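L-tyrosine isonitrile synthase (Pseudomonas aeruginosa, PDB 3E59) converts the amino group of L-tyrosine to an isonitrile, drawing the carbon from C2 of ribulose 5-phosphate, in paerucumarin biosynthesis. Local coordinates at residues R117-L122 / Y231-R236; F152-V157 / W238-L243. All coordinates share one frame; numbering follows the deposited sequence.

Contact 1: residues R117-L122 / Y231-R236; sequences RVFGDL and YGVIQR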
loop_
_atom_site.group_PDB
_atom_site.type_symbol
_atom_site.label_atom_id
_atom_site.label_comp_id
_atom_site.label_asym_id
_atom_site.label_seq_id
_atom_site.Cartn_x
_atom_site.Cartn_y
_atom_site.Cartn_z
ATOM N N ARG A 117 -11.759 2.532 -3.255
ATOM C CA ARG A 117 -12.976 3.308 -3.280
ATOM C C ARG A 117 -12.773 4.766 -2.875
ATOM O O ARG A 117 -13.569 5.604 -3.269
ATOM C CB ARG A 117 -14.046 2.650 -2.399
ATOM C CG ARG A 117 -15.481 3.137 -2.661
ATOM C CD ARG A 117 -16.036 2.589 -3.970
ATOM N NE ARG A 117 -16.312 1.156 -3.888
ATOM C CZ ARG A 117 -16.496 0.364 -4.938
ATOM N NH1 ARG A 117 -16.425 0.854 -6.169
ATOM N NH2 ARG A 117 -16.739 -0.929 -4.755
ATOM N N VAL A 118 -11.720 5.070 -2.112
ATOM C CA VAL A 118 -11.553 6.422 -1.532
ATOM C C VAL A 118 -11.247 7.531 -2.559
ATOM O O VAL A 118 -11.618 8.695 -2.344
ATOM C CB VAL A 118 -10.538 6.482 -0.309
ATOM C CG1 VAL A 118 -10.694 5.280 0.621
ATOM C CG2 VAL A 118 -9.106 6.632 -0.756
ATOM N N PHE A 119 -10.604 7.166 -3.672
ATOM C CA PHE A 119 -10.096 8.154 -4.645
ATOM C C PHE A 119 -11.137 8.708 -5.629
ATOM O O PHE A 119 -11.224 9.928 -5.854
ATOM C CB PHE A 119 -8.888 7.595 -5.397
ATOM C CG PHE A 119 -7.785 7.110 -4.483
ATOM C CD1 PHE A 119 -7.302 5.807 -4.581
ATOM C CD2 PHE A 119 -7.237 7.956 -3.516
ATOM C CE1 PHE A 119 -6.286 5.352 -3.740
ATOM C CE2 PHE A 119 -6.223 7.499 -2.663
ATOM C CZ PHE A 119 -5.752 6.199 -2.774
ATOM N N GLY A 120 -11.924 7.804 -6.204
ATOM C CA GLY A 120 -12.917 8.181 -7.197
ATOM C C GLY A 120 -12.250 8.591 -8.484
ATOM O O GLY A 120 -11.392 7.869 -9.007
ATOM N N ASP A 121 -12.634 9.771 -8.969
ATOM C CA ASP A 121 -12.149 10.305 -10.242
ATOM C C ASP A 121 -10.721 10.835 -10.174
ATOM O O ASP A 121 -10.193 11.310 -11.187
ATOM C CB ASP A 121 -13.107 11.389 -10.785
ATOM C CG ASP A 121 -13.160 12.649 -9.902
ATOM O OD1 ASP A 121 -12.111 13.311 -9.712
ATOM O OD2 ASP A 121 -14.267 12.994 -9.418
ATOM N N LEU A 122 -10.101 10.770 -8.992
ATOM C CA LEU A 122 -8.763 11.333 -8.817
ATOM C C LEU A 122 -7.679 10.485 -9.479
ATOM O O LEU A 122 -6.744 11.034 -10.062
ATOM C CB LEU A 122 -8.438 11.620 -7.339
ATOM C CG LEU A 122 -8.930 12.951 -6.751
ATOM C CD1 LEU A 122 -8.867 12.907 -5.236
ATOM C CD2 LEU A 122 -8.153 14.188 -7.295
ATOM N N TYR A 231 -2.310 16.434 -4.572
ATOM C CA TYR A 231 -2.918 16.981 -3.346
ATOM C C TYR A 231 -4.211 16.249 -2.949
ATOM O O TYR A 231 -4.418 15.920 -1.777
ATOM C CB TYR A 231 -3.203 18.479 -3.497
ATOM C CG TYR A 231 -1.958 19.341 -3.567
ATOM C CD1 TYR A 231 -1.117 19.454 -2.456
ATOM C CD2 TYR A 231 -1.617 20.039 -4.737
ATOM C CE1 TYR A 231 0.029 20.232 -2.493
ATOM C CE2 TYR A 231 -0.456 20.840 -4.776
ATOM C CZ TYR A 231 0.354 20.918 -3.643
ATOM O OH TYR A 231 1.497 21.663 -3.606
ATOM N N GLY A 232 -5.086 16.021 -3.932
ATOM C CA GLY A 232 -6.358 15.324 -3.702
ATOM C C GLY A 232 -6.182 13.889 -3.233
ATOM O O GLY A 232 -6.845 13.445 -2.291
ATOM N N VAL A 233 -5.285 13.162 -3.886
ATOM C CA VAL A 233 -4.981 11.769 -3.519
ATOM C C VAL A 233 -4.467 11.641 -2.081
ATOM O O VAL A 233 -4.934 10.789 -1.320
ATOM C CB VAL A 233 -3.985 11.124 -4.531
ATOM C CG1 VAL A 233 -3.550 9.719 -4.091
ATOM C CG2 VAL A 233 -4.604 11.063 -5.903
ATOM N N ILE A 234 -3.514 12.495 -1.712
ATOM C CA ILE A 234 -3.016 12.581 -0.338
ATOM C C ILE A 234 -4.166 12.905 0.624
ATOM O O ILE A 234 -4.289 12.280 1.689
ATOM C CB ILE A 234 -1.898 13.661 -0.213
ATOM C CG1 ILE A 234 -0.707 13.363 -1.143
ATOM C CG2 ILE A 234 -1.438 13.828 1.211
ATOM C CD1 ILE A 234 -0.103 12.007 -0.944
ATOM N N GLN A 235 -5.012 13.872 0.245
ATOM C CA GLN A 235 -6.171 14.257 1.072
ATOM C C GLN A 235 -7.044 13.035 1.366
ATOM O O GLN A 235 -7.387 12.786 2.517
ATOM C CB GLN A 235 -7.015 15.352 0.396
ATOM C CG GLN A 235 -8.208 15.824 1.231
ATOM C CD GLN A 235 -9.249 16.544 0.403
ATOM O OE1 GLN A 235 -9.622 16.087 -0.680
ATOM N NE2 GLN A 235 -9.736 17.676 0.914
ATOM N N ARG A 236 -7.392 12.280 0.325
ATOM C CA ARG A 236 -8.172 11.046 0.479
ATOM C C ARG A 236 -7.460 9.969 1.293
ATOM O O ARG A 236 -8.075 9.353 2.174
ATOM C CB ARG A 236 -8.586 10.467 -0.879
ATOM C CG ARG A 236 -9.419 11.395 -1.744
ATOM C CD ARG A 236 -10.717 11.837 -1.072
ATOM N NE ARG A 236 -11.298 12.950 -1.816
ATOM C CZ ARG A 236 -12.042 12.819 -2.909
ATOM N NH1 ARG A 236 -12.333 11.613 -3.398
ATOM N NH2 ARG A 236 -12.495 13.907 -3.515
#
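V118 and R236 mark the closest backbone approach between the end of the short helix 116-119 with the turn after it and one face of the long helix 219-247, their CA atoms 6.1 Å apart. Past F119 the chain breaks from helical geometry at G120, whose positive phi of 71° suits a residue without a side chain, and it bends so that L122 is carried back against the long helix.

R236 does the polar work. Its CG lies anti to the carbonyl carbon and the chain bends at chi2 (-59°), with the aliphatic part running past V118 and F119. NH1 donates to V118 O over 3.2 Å; the bond lies in the guanidinium plane and in the carbonyl plane and is nearly straight at 163°. An arginine can thus reach a main-chain oxygen at the end of a short helix. L122 CD1 sits over the centre of one guanidinium face, 3.9 Å above its plane, giving the planar group an apolar cover.

Having no side chain, G232 lets L122 come down onto the helix backbone: L122 CD1 lies 3.5 Å from G232 C, and CD2 is near its CA. Beside it, V233 divides its branches. CG1 meets F119 CE2 at 3.8 Å, while CG2 lies 4.1 Å from L122 CB, so the valine touches a ring and a leucine at once. F119 also brings CD2 to within 3.9 Å of R236 CB.

Helix 167-178 adds L174 against V118 and I175 against R236, and helix 193-210 packs I202 and L206 against V233. The short helix follows strand 108-112 of the parallel sheet, so the contact lies between the chain leaving that strand and these surrounding helices.

Contact 2: residues F152-V157 / W238-L243; sequences FNLEDV and WAWGAL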
loop_
_atom_site.group_PDB
_atom_site.type_symbol
_atom_site.label_atom_id
_atom_site.label_comp_id
_atom_site.label_asym_id
_atom_site.label_seq_id
_atom_site.Cartn_x
_atom_site.Cartn_y
_atom_site.Cartn_z
ATOM N N PHE A 152 -10.994 -4.835 4.567
ATOM C CA PHE A 152 -11.944 -3.826 4.998
ATOM C C PHE A 152 -11.987 -2.751 3.919
ATOM O O PHE A 152 -10.992 -2.073 3.679
ATOM C CB PHE A 152 -11.491 -3.247 6.344
ATOM C CG PHE A 152 -12.464 -2.284 6.964
ATOM C CD1 PHE A 152 -13.561 -2.754 7.700
ATOM C CD2 PHE A 152 -12.269 -0.908 6.843
ATOM C CE1 PHE A 152 -14.458 -1.868 8.281
ATOM C CE2 PHE A 152 -13.174 -0.005 7.427
ATOM C CZ PHE A 152 -14.264 -0.481 8.143
ATOM N N ASN A 153 -13.138 -2.616 3.254
ATOM C CA ASN A 153 -13.330 -1.597 2.219
ATOM C C ASN A 153 -14.117 -0.417 2.782
ATOM O O ASN A 153 -14.673 -0.509 3.880
ATOM C CB ASN A 153 -14.062 -2.192 1.009
ATOM C CG ASN A 153 -13.440 -3.497 0.525
ATOM O OD1 ASN A 153 -14.041 -4.577 0.629
ATOM N ND2 ASN A 153 -12.233 -3.407 0.007
ATOM N N LEU A 154 -14.172 0.684 2.036
ATOM C CA LEU A 154 -14.952 1.852 2.465
ATOM C C LEU A 154 -16.425 1.525 2.760
ATOM O O LEU A 154 -17.029 2.116 3.663
ATOM C CB LEU A 154 -14.848 2.986 1.439
ATOM C CG LEU A 154 -15.463 4.367 1.746
ATOM C CD1 LEU A 154 -15.047 4.924 3.107
ATOM C CD2 LEU A 154 -15.147 5.362 0.624
ATOM N N GLU A 155 -16.987 0.580 2.003
ATOM C CA GLU A 155 -18.403 0.215 2.125
ATOM C C GLU A 155 -18.705 -0.652 3.341
ATOM O O GLU A 155 -19.870 -0.876 3.673
ATOM C CB GLU A 155 -18.928 -0.452 0.847
ATOM C CG GLU A 155 -18.082 -1.586 0.312
ATOM C CD GLU A 155 -17.106 -1.137 -0.762
ATOM O OE1 GLU A 155 -16.488 -0.051 -0.630
ATOM O OE2 GLU A 155 -16.951 -1.888 -1.746
ATOM N N ASP A 156 -17.656 -1.133 4.002
ATOM C CA ASP A 156 -17.807 -1.915 5.222
ATOM C C ASP A 156 -17.929 -1.047 6.469
ATOM O O ASP A 156 -18.186 -1.563 7.558
ATOM C CB ASP A 156 -16.646 -2.903 5.372
ATOM C CG ASP A 156 -16.550 -3.869 4.199
ATOM O OD1 ASP A 156 -17.608 -4.285 3.678
ATOM O OD2 ASP A 156 -15.417 -4.214 3.799
ATOM N N VAL A 157 -17.735 0.263 6.314
ATOM C CA VAL A 157 -17.885 1.200 7.428
ATOM C C VAL A 157 -19.338 1.178 7.907
ATOM O O VAL A 157 -20.254 1.648 7.212
ATOM C CB VAL A 157 -17.414 2.649 7.076
ATOM C CG1 VAL A 157 -17.661 3.611 8.246
ATOM C CG2 VAL A 157 -15.937 2.652 6.674
ATOM N N TRP A 238 -5.105 10.366 3.502
ATOM C CA TRP A 238 -5.030 10.806 4.889
ATOM C C TRP A 238 -6.392 10.764 5.590
ATOM O O TRP A 238 -6.470 10.388 6.761
ATOM C CB TRP A 238 -4.386 12.189 5.022
ATOM C CG TRP A 238 -2.884 12.251 4.749
ATOM C CD1 TRP A 238 -2.024 11.198 4.484
ATOM C CD2 TRP A 238 -2.072 13.434 4.751
ATOM N NE1 TRP A 238 -0.742 11.668 4.306
ATOM C CE2 TRP A 238 -0.739 13.033 4.473
ATOM C CE3 TRP A 238 -2.339 14.801 4.967
ATOM C CZ2 TRP A 238 0.327 13.959 4.395
ATOM C CZ3 TRP A 238 -1.273 15.721 4.885
ATOM C CH2 TRP A 238 0.039 15.286 4.600
ATOM N N ALA A 239 -7.454 11.175 4.893
ATOM C CA ALA A 239 -8.830 11.019 5.404
ATOM C C ALA A 239 -9.132 9.547 5.734
ATOM O O ALA A 239 -9.603 9.238 6.824
ATOM C CB ALA A 239 -9.855 11.564 4.397
ATOM N N TRP A 240 -8.851 8.646 4.787
ATOM C CA TRP A 240 -9.017 7.194 5.002
ATOM C C TRP A 240 -8.226 6.719 6.221
ATOM O O TRP A 240 -8.746 5.981 7.060
ATOM C CB TRP A 240 -8.579 6.428 3.743
ATOM C CG TRP A 240 -8.782 4.901 3.719
ATOM C CD1 TRP A 240 -7.873 3.970 3.278
ATOM C CD2 TRP A 240 -9.955 4.153 4.106
ATOM N NE1 TRP A 240 -8.402 2.697 3.364
ATOM C CE2 TRP A 240 -9.675 2.778 3.866
ATOM C CE3 TRP A 240 -11.209 4.505 4.619
ATOM C CZ2 TRP A 240 -10.605 1.758 4.133
ATOM C CZ3 TRP A 240 -12.134 3.474 4.901
ATOM C CH2 TRP A 240 -11.821 2.124 4.650
ATOM N N GLY A 241 -6.968 7.151 6.321
ATOM C CA GLY A 241 -6.142 6.841 7.491
ATOM C C GLY A 241 -6.742 7.309 8.812
ATOM O O GLY A 241 -6.710 6.582 9.821
ATOM N N ALA A 242 -7.284 8.528 8.801
ATOM C CA ALA A 242 -7.937 9.112 9.972
ATOM C C ALA A 242 -9.206 8.346 10.370
ATOM O O ALA A 242 -9.426 8.046 11.555
ATOM C CB ALA A 242 -8.240 10.584 9.722
ATOM N N LEU A 243 -10.022 8.011 9.369
ATOM C CA LEU A 243 -11.166 7.134 9.563
ATOM C C LEU A 243 -10.758 5.809 10.230
ATOM O O LEU A 243 -11.355 5.403 11.217
ATOM C CB LEU A 243 -11.904 6.899 8.227
ATOM C CG LEU A 243 -13.132 5.968 8.259
ATOM C CD1 LEU A 243 -14.148 6.327 7.183
ATOM C CD2 LEU A 243 -12.739 4.486 8.157
#
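L154 and W240 bring the two backbones to 8.4 Å between CA atoms, and V157 and L243 to 9.2 Å, spacings wide enough for large side chains to bridge between the loop, with its 3-10 turn at 154-156, and the helix. W240 CG stands anti to the backbone N (chi1 -175°), and the indole beyond it reaches across to the loop, where its six-membered ring touches F152, N153, L154 and, at its edge, V157. CH2 lies 3.8 Å from F152 CE2, the two rings crossing obliquely, and CZ3 lies 3.7 Å from L154 CD1, the leucine side chain passing the indole in the opposite direction. F152 O stands in the indole plane at its edge, 3.9 Å from W240 CZ2. A tryptophan suits this place because its broad ring helps span the distance between the backbones while its one polar atom, NE1, is satisfied by C113 O.

This loop follows strand 149-151, an outermost strand of the five-stranded parallel sheet, so the contact ties the end of that edge strand to helix 219-247, which itself leads to strand 252-255 of the same sheet. The turn has its own polar brace: N153 N donates to D156 OD2 at 2.8 Å, almost straight at 173°, on the oxygen's anti side, 34° out of the carboxylate plane. D156 OD1 forms a salt bridge with R164.

One turn further along the helix, L243 faces V157, the short valine branch CG2 meeting both leucine methyls, CD2 at 4.0 Å. L174 and Y178 of helix 167-178 also pack on L243, and F248 meets F152 edge-to-face.

Contacts 1 and 2 are both buried and use successive parts of helix 219-247, their centres about 12 Å apart. Contact 1 meets the short helix 116-119, which comes soon after strand 108-112, and contact 2 the loop after strand 149-151, so one helix packs against chain that follows two neighbouring strands of the parallel sheet. The first joins apolar packing to a single arginine hydrogen bond to a main-chain oxygen; the second relies on apolar side chains, with no polar bond between its segments. They also touch directly: V118 CG1 packs 3.7 Å from W240 CG, and R117 NH2 forms a salt bridge with E155 OE2 at 3.2 Å, linking helix 116-119 to the 3-10 turn.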